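Local coordinates for protein C2 toxin component I (Clostridium botulinum, PDB 2J3X) that transfers ADP-ribose, probably to actin inside host cells, as the enzymatic component of the binary C2 toxin, at residues W29-Q43 with D81-T93. The protein carries 2 engineered substitutions. Numbering follows the deposited sequence. Where two conformers were deposited one is given.
Sequences WFTKLNNLEEVAVNQ and DVERIREALLKNT. With SO4 (sulfate ion), chain S; SO4 (sulfate ion), chain M.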
ATOM      1  N   TRP A  29       9.882 -16.197  22.737  1.00 14.49           N
ATOM      2  CA  TRP A  29       9.129 -14.978  22.508  1.00 15.39           C
ATOM      3  C   TRP A  29       8.155 -14.758  23.649  1.00 15.01           C
ATOM      4  O   TRP A  29       8.070 -13.628  24.182  1.00 13.93           O
ATOM      5  CB  TRP A  29       8.364 -15.123  21.195  1.00 14.45           C
ATOM      6  CG  TRP A  29       7.638 -13.881  20.711  1.00 15.51           C
ATOM      7  CD1 TRP A  29       7.891 -12.572  21.023  1.00 15.55           C
ATOM      8  CD2 TRP A  29       6.570 -13.887  19.752  1.00 14.16           C
ATOM      9  NE1 TRP A  29       6.984 -11.739  20.313  1.00 15.37           N
ATOM     10  CE2 TRP A  29       6.169 -12.539  19.549  1.00 16.03           C
ATOM     11  CE3 TRP A  29       5.856 -14.915  19.117  1.00 13.98           C
ATOM     12  CZ2 TRP A  29       5.140 -12.195  18.642  1.00 14.51           C
ATOM     13  CZ3 TRP A  29       4.787 -14.582  18.242  1.00 13.56           C
ATOM     14  CH2 TRP A  29       4.463 -13.217  18.016  1.00 14.98           C
ATOM     15  N   PHE A  30       7.414 -15.805  24.004  1.00 15.05           N
ATOM     16  CA  PHE A  30       6.348 -15.658  25.016  1.00 17.16           C
ATOM     17  C   PHE A  30       6.917 -15.276  26.392  1.00 17.71           C
ATOM     18  O   PHE A  30       6.202 -14.659  27.192  1.00 19.03           O
ATOM     19  CB  PHE A  30       5.475 -16.904  25.098  1.00 17.46           C
ATOM     20  CG  PHE A  30       4.371 -16.943  24.059  1.00 20.48           C
ATOM     21  CD1 PHE A  30       4.598 -16.474  22.768  1.00 23.32           C
ATOM     22  CD2 PHE A  30       3.104 -17.418  24.383  1.00 25.42           C
ATOM     23  CE1 PHE A  30       3.591 -16.513  21.779  1.00 22.72           C
ATOM     24  CE2 PHE A  30       2.080 -17.429  23.407  1.00 27.41           C
ATOM     25  CZ  PHE A  30       2.351 -16.978  22.103  1.00 24.32           C
ATOM     26  N   THR A  31       8.192 -15.561  26.646  1.00 17.14           N
ATOM     27  CA  THR A  31       8.775 -15.090  27.932  1.00 18.42           C
ATOM     28  C   THR A  31       8.808 -13.569  28.047  1.00 18.95           C
ATOM     29  O   THR A  31       8.991 -13.038  29.145  1.00 18.93           O
ATOM     30  CB  THR A  31      10.153 -15.654  28.230  1.00 17.79           C
ATOM     31  OG1 THR A  31      11.140 -15.093  27.350  1.00 21.13           O
ATOM     32  CG2 THR A  31      10.127 -17.190  28.063  1.00 20.84           C
ATOM     33  N   LYS A  32       8.628 -12.869  26.920  1.00 16.82           N
ATOM     34  CA  LYS A  32       8.745 -11.427  26.925  1.00 15.84           C
ATOM     35  C   LYS A  32       7.356 -10.774  26.880  1.00 15.24           C
ATOM     36  O   LYS A  32       7.267  -9.534  26.860  1.00 15.79           O
ATOM     37  CB  LYS A  32       9.551 -10.950  25.717  1.00 15.81           C
ATOM     38  CG  LYS A  32      11.003 -11.489  25.654  1.00 19.43           C
ATOM     39  CD  LYS A  32      11.608 -11.143  24.314  1.00 21.22           C
ATOM     40  CE  LYS A  32      12.616 -12.138  23.799  1.00 23.37           C
ATOM     41  NZ  LYS A  32      13.413 -11.415  22.777  1.00 20.30           N
ATOM     42  N   LEU A  33       6.302 -11.590  26.832  1.00 14.77           N
ATOM     43  CA  LEU A  33       4.953 -11.025  26.624  1.00 15.50           C
ATOM     44  C   LEU A  33       4.094 -11.031  27.877  1.00 17.47           C
ATOM     45  O   LEU A  33       4.247 -11.900  28.746  1.00 19.39           O
ATOM     46  CB  LEU A  33       4.215 -11.794  25.512  1.00 14.59           C
ATOM     47  CG  LEU A  33       5.015 -11.927  24.212  1.00 15.01           C
ATOM     48  CD1 LEU A  33       4.128 -12.576  23.167  1.00 16.16           C
ATOM     49  CD2 LEU A  33       5.471 -10.552  23.768  1.00 16.97           C
ATOM     50  N   ASN A  34       3.130 -10.109  27.917  1.00 18.47           N
ATOM     51  CA  ASN A  34       2.133 -10.086  28.968  1.00 19.61           C
ATOM     52  C   ASN A  34       0.949 -10.943  28.501  1.00 20.40           C
ATOM     53  O   ASN A  34       0.917 -11.356  27.319  1.00 19.30           O
ATOM     54  CB  ASN A  34       1.808  -8.633  29.344  1.00 20.39           C
ATOM     55  CG  ASN A  34       1.091  -7.864  28.236  1.00 20.82           C
ATOM     56  OD1 ASN A  34       0.329  -8.442  27.468  1.00 21.06           O
ATOM     57  ND2 ASN A  34       1.270  -6.542  28.198  1.00 22.82           N
ATOM     58  N   ASN A  35       0.006 -11.242  29.397  1.00 20.67           N
ATOM     59  CA  ASN A  35      -1.105 -12.146  29.105  0.50 21.27           C
ATOM     60  C   ASN A  35      -1.938 -11.698  27.907  1.00 21.25           C
ATOM     61  O   ASN A  35      -2.296 -12.508  27.063  1.00 21.70           O
ATOM     62  CB  ASN A  35      -2.031 -12.274  30.342  0.50 22.27           C
ATOM     63  CG  ASN A  35      -3.237 -13.200  30.102  0.50 22.35           C
ATOM     64  OD1 ASN A  35      -3.091 -14.360  29.713  0.50 22.80           O
ATOM     65  ND2 ASN A  35      -4.432 -12.687  30.361  0.50 20.82           N
ATOM     66  N   LEU A  36      -2.273 -10.412  27.859  1.00 19.76           N
ATOM     67  CA  LEU A  36      -3.093  -9.913  26.710  1.00 19.92           C
ATOM     68  C   LEU A  36      -2.383 -10.055  25.355  1.00 17.86           C
ATOM     69  O   LEU A  36      -2.996 -10.454  24.354  1.00 17.47           O
ATOM     70  CB  LEU A  36      -3.572  -8.495  26.934  1.00 20.37           C
ATOM     71  CG  LEU A  36      -4.638  -8.494  28.057  1.00 23.33           C
ATOM     72  CD1 LEU A  36      -4.922  -7.059  28.401  1.00 25.71           C
ATOM     73  CD2 LEU A  36      -5.930  -9.276  27.673  1.00 25.12           C
ATOM     74  N   GLU A  37      -1.090  -9.756  25.339  1.00 16.45           N
ATOM     75  CA  GLU A  37      -0.279  -9.997  24.129  1.00 17.21           C
ATOM     76  C   GLU A  37      -0.264 -11.462  23.738  1.00 17.95           C
ATOM     77  O   GLU A  37      -0.371 -11.818  22.561  1.00 17.40           O
ATOM     78  CB  GLU A  37       1.146  -9.558  24.366  1.00 16.19           C
ATOM     79  CG  GLU A  37       1.277  -8.013  24.292  1.00 16.81           C
ATOM     80  CD  GLU A  37       2.468  -7.464  25.033  1.00 19.10           C
ATOM     81  OE1 GLU A  37       3.235  -8.242  25.611  1.00 18.44           O
ATOM     82  OE2 GLU A  37       2.587  -6.223  25.091  1.00 19.88           O
ATOM     83  N   GLU A  38      -0.062 -12.326  24.721  1.00 19.62           N
ATOM     84  CA  GLU A  38      -0.122 -13.763  24.445  1.00 21.54           C
ATOM     85  C   GLU A  38      -1.475 -14.210  23.898  1.00 21.38           C
ATOM     86  O   GLU A  38      -1.530 -15.004  22.963  1.00 22.99           O
ATOM     87  CB  GLU A  38       0.217 -14.588  25.708  1.00 22.77           C
ATOM     88  CG  GLU A  38       1.668 -14.432  26.136  1.00 23.88           C
ATOM     89  CD  GLU A  38       2.115 -15.513  27.147  1.00 26.81           C
ATOM     90  OE1 GLU A  38       1.384 -16.516  27.310  1.00 32.77           O
ATOM     91  OE2 GLU A  38       3.200 -15.363  27.750  1.00 32.40           O
ATOM     92  N   VAL A  39      -2.553 -13.710  24.490  1.00 21.12           N
ATOM     93  CA  VAL A  39      -3.896 -14.072  24.042  1.00 20.86           C
ATOM     94  C   VAL A  39      -4.046 -13.611  22.597  1.00 19.66           C
ATOM     95  O   VAL A  39      -4.483 -14.380  21.735  1.00 19.39           O
ATOM     96  CB  VAL A  39      -4.980 -13.459  24.934  1.00 22.50           C
ATOM     97  CG1 VAL A  39      -6.384 -13.658  24.319  1.00 23.07           C
ATOM     98  CG2 VAL A  39      -4.899 -14.046  26.340  1.00 25.52           C
ATOM     99  N   ALA A  40      -3.586 -12.391  22.313  1.00 17.49           N
ATOM    100  CA  ALA A  40      -3.727 -11.838  20.947  1.00 18.22           C
ATOM    101  C   ALA A  40      -2.936 -12.640  19.933  1.00 18.65           C
ATOM    102  O   ALA A  40      -3.435 -12.955  18.852  1.00 20.40           O
ATOM    103  CB  ALA A  40      -3.282 -10.368  20.940  1.00 16.86           C
ATOM    104  N   VAL A  41      -1.690 -12.984  20.271  1.00 18.55           N
ATOM    105  CA  VAL A  41      -0.835 -13.745  19.372  1.00 19.74           C
ATOM    106  C   VAL A  41      -1.325 -15.209  19.207  1.00 21.76           C
ATOM    107  O   VAL A  41      -1.328 -15.761  18.093  1.00 21.22           O
ATOM    108  CB  VAL A  41       0.635 -13.708  19.853  1.00 19.32           C
ATOM    109  CG1 VAL A  41       1.469 -14.866  19.212  1.00 20.81           C
ATOM    110  CG2 VAL A  41       1.221 -12.350  19.588  1.00 18.44           C
ATOM    111  N   ASN A  42      -1.738 -15.824  20.309  1.00 23.44           N
ATOM    112  CA  ASN A  42      -2.226 -17.213  20.290  1.00 26.03           C
ATOM    113  C   ASN A  42      -3.417 -17.415  19.391  1.00 26.42           C
ATOM    114  O   ASN A  42      -3.591 -18.490  18.825  1.00 27.85           O
ATOM    115  CB  ASN A  42      -2.699 -17.605  21.675  1.00 26.36           C
ATOM    116  CG  ASN A  42      -1.629 -18.260  22.483  1.00 30.14           C
ATOM    117  OD1 ASN A  42      -1.707 -18.265  23.721  1.00 37.26           O
ATOM    118  ND2 ASN A  42      -0.661 -18.867  21.813  1.00 31.33           N
ATOM    119  N   GLN A  43      -4.271 -16.401  19.301  1.00 26.01           N
ATOM    120  CA  GLN A  43      -5.445 -16.509  18.476  1.00 26.07           C
ATOM    121  C   GLN A  43      -5.055 -16.634  16.995  1.00 24.54           C
ATOM    122  O   GLN A  43      -5.842 -17.139  16.206  1.00 23.68           O
ATOM    123  CB  GLN A  43      -6.391 -15.342  18.724  1.00 26.66           C
ATOM    124  CG  GLN A  43      -7.111 -15.410  20.085  1.00 29.40           C
ATOM    125  CD  GLN A  43      -8.115 -14.304  20.237  1.00 33.49           C
ATOM    126  OE1 GLN A  43      -9.261 -14.423  19.797  1.00 38.44           O
ATOM    127  NE2 GLN A  43      -7.693 -13.209  20.825  1.00 35.46           N
ATOM    128  N   ASP A  81      -6.282  -5.940  19.642  1.00 12.57           N
ATOM    129  CA  ASP A  81      -5.526  -7.151  19.266  1.00 13.12           C
ATOM    130  C   ASP A  81      -4.423  -6.821  18.249  1.00 12.13           C
ATOM    131  O   ASP A  81      -3.280  -7.266  18.400  1.00 13.92           O
ATOM    132  CB  ASP A  81      -6.450  -8.252  18.704  1.00 13.98           C
ATOM    133  CG  ASP A  81      -7.184  -9.009  19.804  1.00 18.80           C
ATOM    134  OD1 ASP A  81      -6.737  -8.932  20.968  1.00 24.47           O
ATOM    135  OD2 ASP A  81      -8.192  -9.677  19.481  1.00 22.31           O
ATOM    136  N   VAL A  82      -4.738  -6.031  17.219  1.00 11.68           N
ATOM    137  CA  VAL A  82      -3.694  -5.538  16.275  1.00 11.07           C
ATOM    138  C   VAL A  82      -2.592  -4.795  17.045  1.00 11.36           C
ATOM    139  O   VAL A  82      -1.376  -5.032  16.810  1.00 11.30           O
ATOM    140  CB  VAL A  82      -4.282  -4.643  15.152  1.00  9.94           C
ATOM    141  CG1 VAL A  82      -3.203  -3.830  14.364  1.00 10.21           C
ATOM    142  CG2 VAL A  82      -5.200  -5.480  14.200  1.00 10.75           C
ATOM    143  N   GLU A  83      -2.969  -3.887  17.945  1.00 10.54           N
ATOM    144  CA  GLU A  83      -1.943  -3.136  18.688  1.00  9.98           C
ATOM    145  C   GLU A  83      -1.079  -4.080  19.542  1.00 10.20           C
ATOM    146  O   GLU A  83       0.145  -3.893  19.647  1.00 11.55           O
ATOM    147  CB  GLU A  83      -2.646  -2.090  19.538  1.00  9.20           C
ATOM    148  CG  GLU A  83      -3.306  -0.981  18.672  1.00  9.15           C
ATOM    149  CD  GLU A  83      -4.222  -0.029  19.457  1.00  9.84           C
ATOM    150  OE1 GLU A  83      -4.610  -0.385  20.576  1.00 11.88           O
ATOM    151  OE2 GLU A  83      -4.497   1.085  18.922  1.00 10.95           O
ATOM    152  N   ARG A  84      -1.711  -5.078  20.154  1.00 10.95           N
ATOM    153  CA  ARG A  84      -0.979  -6.046  21.003  1.00 11.73           C
ATOM    154  C   ARG A  84      -0.002  -6.917  20.225  1.00 12.04           C
ATOM    155  O   ARG A  84       1.077  -7.250  20.722  1.00 13.35           O
ATOM    156  CB  ARG A  84      -1.961  -6.901  21.804  1.00 10.67           C
ATOM    157  CG  ARG A  84      -2.586  -6.087  22.979  1.00 12.53           C
ATOM    158  CD  ARG A  84      -3.836  -6.747  23.542  1.00 13.35           C
ATOM    159  NE  ARG A  84      -4.514  -5.812  24.455  1.00 13.27           N
ATOM    160  CZ  ARG A  84      -5.807  -5.906  24.800  1.00 17.51           C
ATOM    161  NH1 ARG A  84      -6.579  -6.924  24.353  1.00 15.65           N
ATOM    162  NH2 ARG A  84      -6.333  -4.982  25.616  1.00 13.42           N
ATOM    163  N   ILE A  85      -0.403  -7.302  19.016  1.00 11.95           N
ATOM    164  CA  ILE A  85       0.469  -8.078  18.111  1.00 11.69           C
ATOM    165  C   ILE A  85       1.653  -7.184  17.726  1.00 11.15           C
ATOM    166  O   ILE A  85       2.809  -7.611  17.735  1.00 11.01           O
ATOM    167  CB  ILE A  85      -0.310  -8.639  16.885  1.00 12.42           C
ATOM    168  CG1 ILE A  85      -1.296  -9.720  17.328  1.00 12.14           C
ATOM    169  CG2 ILE A  85       0.672  -9.270  15.863  1.00 10.76           C
ATOM    170  CD1 ILE A  85      -2.402 -10.009  16.258  1.00 13.09           C
ATOM    171  N   ARG A  86       1.392  -5.930  17.370  1.00 10.78           N
ATOM    172  CA  ARG A  86       2.471  -5.002  17.026  1.00 11.38           C
ATOM    173  C   ARG A  86       3.444  -4.876  18.164  1.00 12.85           C
ATOM    174  O   ARG A  86       4.675  -4.874  17.941  1.00 13.45           O
ATOM    175  CB  ARG A  86       1.922  -3.600  16.704  1.00 11.68           C
ATOM    176  CG  ARG A  86       1.148  -3.524  15.393  1.00  9.39           C
ATOM    177  CD  ARG A  86       0.718  -2.066  15.261  1.00 13.64           C
ATOM    178  NE  ARG A  86      -0.271  -1.852  14.200  1.00 12.28           N
ATOM    179  CZ  ARG A  86      -1.018  -0.752  14.087  1.00 12.20           C
ATOM    180  NH1 ARG A  86      -0.929   0.237  14.993  1.00 13.57           N
ATOM    181  NH2 ARG A  86      -1.855  -0.650  13.060  1.00 12.28           N
ATOM    182  N   GLU A  87       2.893  -4.732  19.365  1.00 12.40           N
ATOM    183  CA  GLU A  87       3.716  -4.589  20.570  0.50 14.02           C
ATOM    184  C   GLU A  87       4.529  -5.854  20.858  1.00 14.19           C
ATOM    185  O   GLU A  87       5.724  -5.746  21.212  1.00 15.70           O
ATOM    186  CB  GLU A  87       2.824  -4.238  21.753  0.50 13.92           C
ATOM    187  CG  GLU A  87       3.524  -3.972  23.054  0.50 14.38           C
ATOM    188  CD  GLU A  87       2.547  -3.668  24.215  0.50 16.66           C
ATOM    189  OE1 GLU A  87       1.332  -3.507  23.986  0.50 23.16           O
ATOM    190  OE2 GLU A  87       2.999  -3.590  25.375  0.50 22.30           O
ATOM    191  N   ALA A  88       3.932  -7.022  20.660  1.00 13.65           N
ATOM    192  CA  ALA A  88       4.660  -8.300  20.848  1.00 11.89           C
ATOM    193  C   ALA A  88       5.822  -8.401  19.847  1.00 13.87           C
ATOM    194  O   ALA A  88       6.954  -8.806  20.180  1.00 12.50           O
ATOM    195  CB  ALA A  88       3.687  -9.478  20.676  1.00 12.27           C
ATOM    196  N   LEU A  89       5.589  -7.945  18.624  1.00 12.31           N
ATOM    197  CA  LEU A  89       6.660  -8.022  17.606  1.00 14.54           C
ATOM    198  C   LEU A  89       7.866  -7.118  17.946  1.00 15.60           C
ATOM    199  O   LEU A  89       8.997  -7.457  17.645  1.00 15.68           O
ATOM    200  CB  LEU A  89       6.096  -7.691  16.208  1.00 13.70           C
ATOM    201  CG  LEU A  89       5.105  -8.721  15.661  1.00 12.42           C
ATOM    202  CD1 LEU A  89       4.470  -8.145  14.362  1.00 13.64           C
ATOM    203  CD2 LEU A  89       5.856  -9.997  15.286  1.00 16.77           C
ATOM    204  N   LEU A  90       7.596  -5.945  18.543  1.00 16.10           N
ATOM    205  CA  LEU A  90       8.651  -4.962  18.869  1.00 18.58           C
ATOM    206  C   LEU A  90       9.637  -5.535  19.874  1.00 19.15           C
ATOM    207  O   LEU A  90      10.772  -5.065  19.970  1.00 19.07           O
ATOM    208  CB  LEU A  90       8.017  -3.682  19.456  1.00 19.67           C
ATOM    209  CG  LEU A  90       7.928  -2.471  18.543  1.00 25.26           C
ATOM    210  CD1 LEU A  90       8.013  -2.835  17.075  1.00 29.08           C
ATOM    211  CD2 LEU A  90       6.719  -1.592  18.875  1.00 27.07           C
ATOM    212  N   LYS A  91       9.191  -6.545  20.613  1.00 19.34           N
ATOM    213  CA  LYS A  91       9.958  -7.099  21.734  1.00 21.34           C
ATOM    214  C   LYS A  91      10.974  -8.147  21.282  1.00 20.95           C
ATOM    215  O   LYS A  91      11.779  -8.629  22.075  1.00 21.67           O
ATOM    216  CB  LYS A  91       8.993  -7.696  22.755  1.00 21.52           C
ATOM    217  CG  LYS A  91       8.251  -6.614  23.587  1.00 22.56           C
ATOM    218  CD  LYS A  91       7.166  -7.202  24.483  1.00 24.47           C
ATOM    219  CE  LYS A  91       6.602  -6.145  25.481  1.00 25.77           C
ATOM    220  NZ  LYS A  91       5.639  -6.826  26.450  1.00 33.93           N
ATOM    221  N   ASN A  92      10.971  -8.488  20.001  1.00 19.11           N
ATOM    222  CA  ASN A  92      11.692  -9.661  19.551  1.00 18.07           C
ATOM    223  C   ASN A  92      12.384  -9.404  18.237  1.00 18.09           C
ATOM    224  O   ASN A  92      11.723  -9.139  17.248  1.00 17.73           O
ATOM    225  CB  ASN A  92      10.666 -10.787  19.416  1.00 18.61           C
ATOM    226  CG  ASN A  92      11.266 -12.160  19.561  1.00 21.25           C
ATOM    227  OD1 ASN A  92      11.981 -12.423  20.532  1.00 20.75           O
ATOM    228  ND2 ASN A  92      10.904 -13.068  18.671  1.00 18.71           N
ATOM    229  N   THR A  93      13.719  -9.434  18.199  1.00 18.16           N
ATOM    230  CA  THR A  93      14.434  -9.072  16.984  1.00 18.37           C
ATOM    231  C   THR A  93      15.358 -10.185  16.488  1.00 19.63           C
ATOM    232  O   THR A  93      16.018 -10.862  17.311  1.00 19.60           O
ATOM    233  CB  THR A  93      15.275  -7.813  17.186  1.00 19.72           C
ATOM    234  OG1 THR A  93      16.146  -7.988  18.311  1.00 19.10           O
ATOM    235  CG2 THR A  93      14.366  -6.599  17.492  1.00 19.11           C
TER
HETATM  236  S   SO4 S1449       0.823 -10.155  32.712  1.00 88.66           S
HETATM  237  O1  SO4 S1449       0.245 -10.551  33.996  1.00 89.64           O
HETATM  238  O2  SO4 S1449       2.139  -9.552  32.904  1.00 88.21           O
HETATM  239  O3  SO4 S1449       0.949 -11.332  31.855  1.00 88.83           O
HETATM  240  O4  SO4 S1449      -0.055  -9.166  32.101  1.00 89.55           O
HETATM  241  S   SO4 M1443      -2.300   2.851  16.979  1.00 12.20           S
HETATM  242  O1  SO4 M1443      -3.218   1.665  16.836  1.00 12.66           O
HETATM  243  O2  SO4 M1443      -1.338   2.471  18.009  1.00 13.36           O
HETATM  244  O3  SO4 M1443      -1.551   3.053  15.734  1.00 12.76           O
HETATM  245  O4  SO4 M1443      -3.045   4.050  17.376  1.00 14.25           O
HETATM  246  O   HOH W   1      -0.353  -4.424  26.376  1.00 27.08           O
HETATM  247  O   HOH W   2      -5.696  -9.754  23.940  1.00 17.63           O
HETATM  248  O   HOH W   3      -9.822 -11.182  20.890  1.00 36.28           O
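Glu37, near the start of helix 35-42, reaches across to segment 81-93. Its CB makes a loose contact with Ala88 CB, and CG comes within 3.7 Å of Arg84 O. From there the chain runs extended (chi2 157°) and brings OE1 to Lys91 NZ at 2.9 Å, a salt bridge on the syn lone pair of that oxygen. OE1 has a second donor, the backbone N of Asn34, 3.0 Å away and above the carboxylate plane. The other oxygen, OE2, receives a weak bond from the same Lys91 NZ. Asn34 OD1 in return takes the N-H of Glu37, completing a capping box, so one carboxylate both closes the helix start and holds Lys91. Lys91 NZ also donates to Lys32 O, at 3.2 Å, within the carbonyl plane.

The axes of 35-42 and 81-90 cross at -104°, in the N-terminal of two ADP-ribosyltransferase-like halves; in related binary toxins this half docks on the translocation component, while the C-terminal half is catalytic. Trp29, in helix 15-30, points NE1 at Ala88 O, 2.9 Å and nearly straight. Ala88 O lies in the indole plane, yet the N-H meets this carbonyl from above, on the face opposite Lys91 N. Asn92 ND2 lies over one face of the indole, the amide plane tilted 19° from the ring; OD1 of Asn92 takes Lys32 NZ at 2.8 Å, and ND2 is held by Tyr174 O. Ala88 CB packs among Trp29, Leu33 and Val41. At the other end, Ala40 CB sits 3.8 Å from Arg84 CB, and Leu36 CD1 lies over the Arg84 guanidinium.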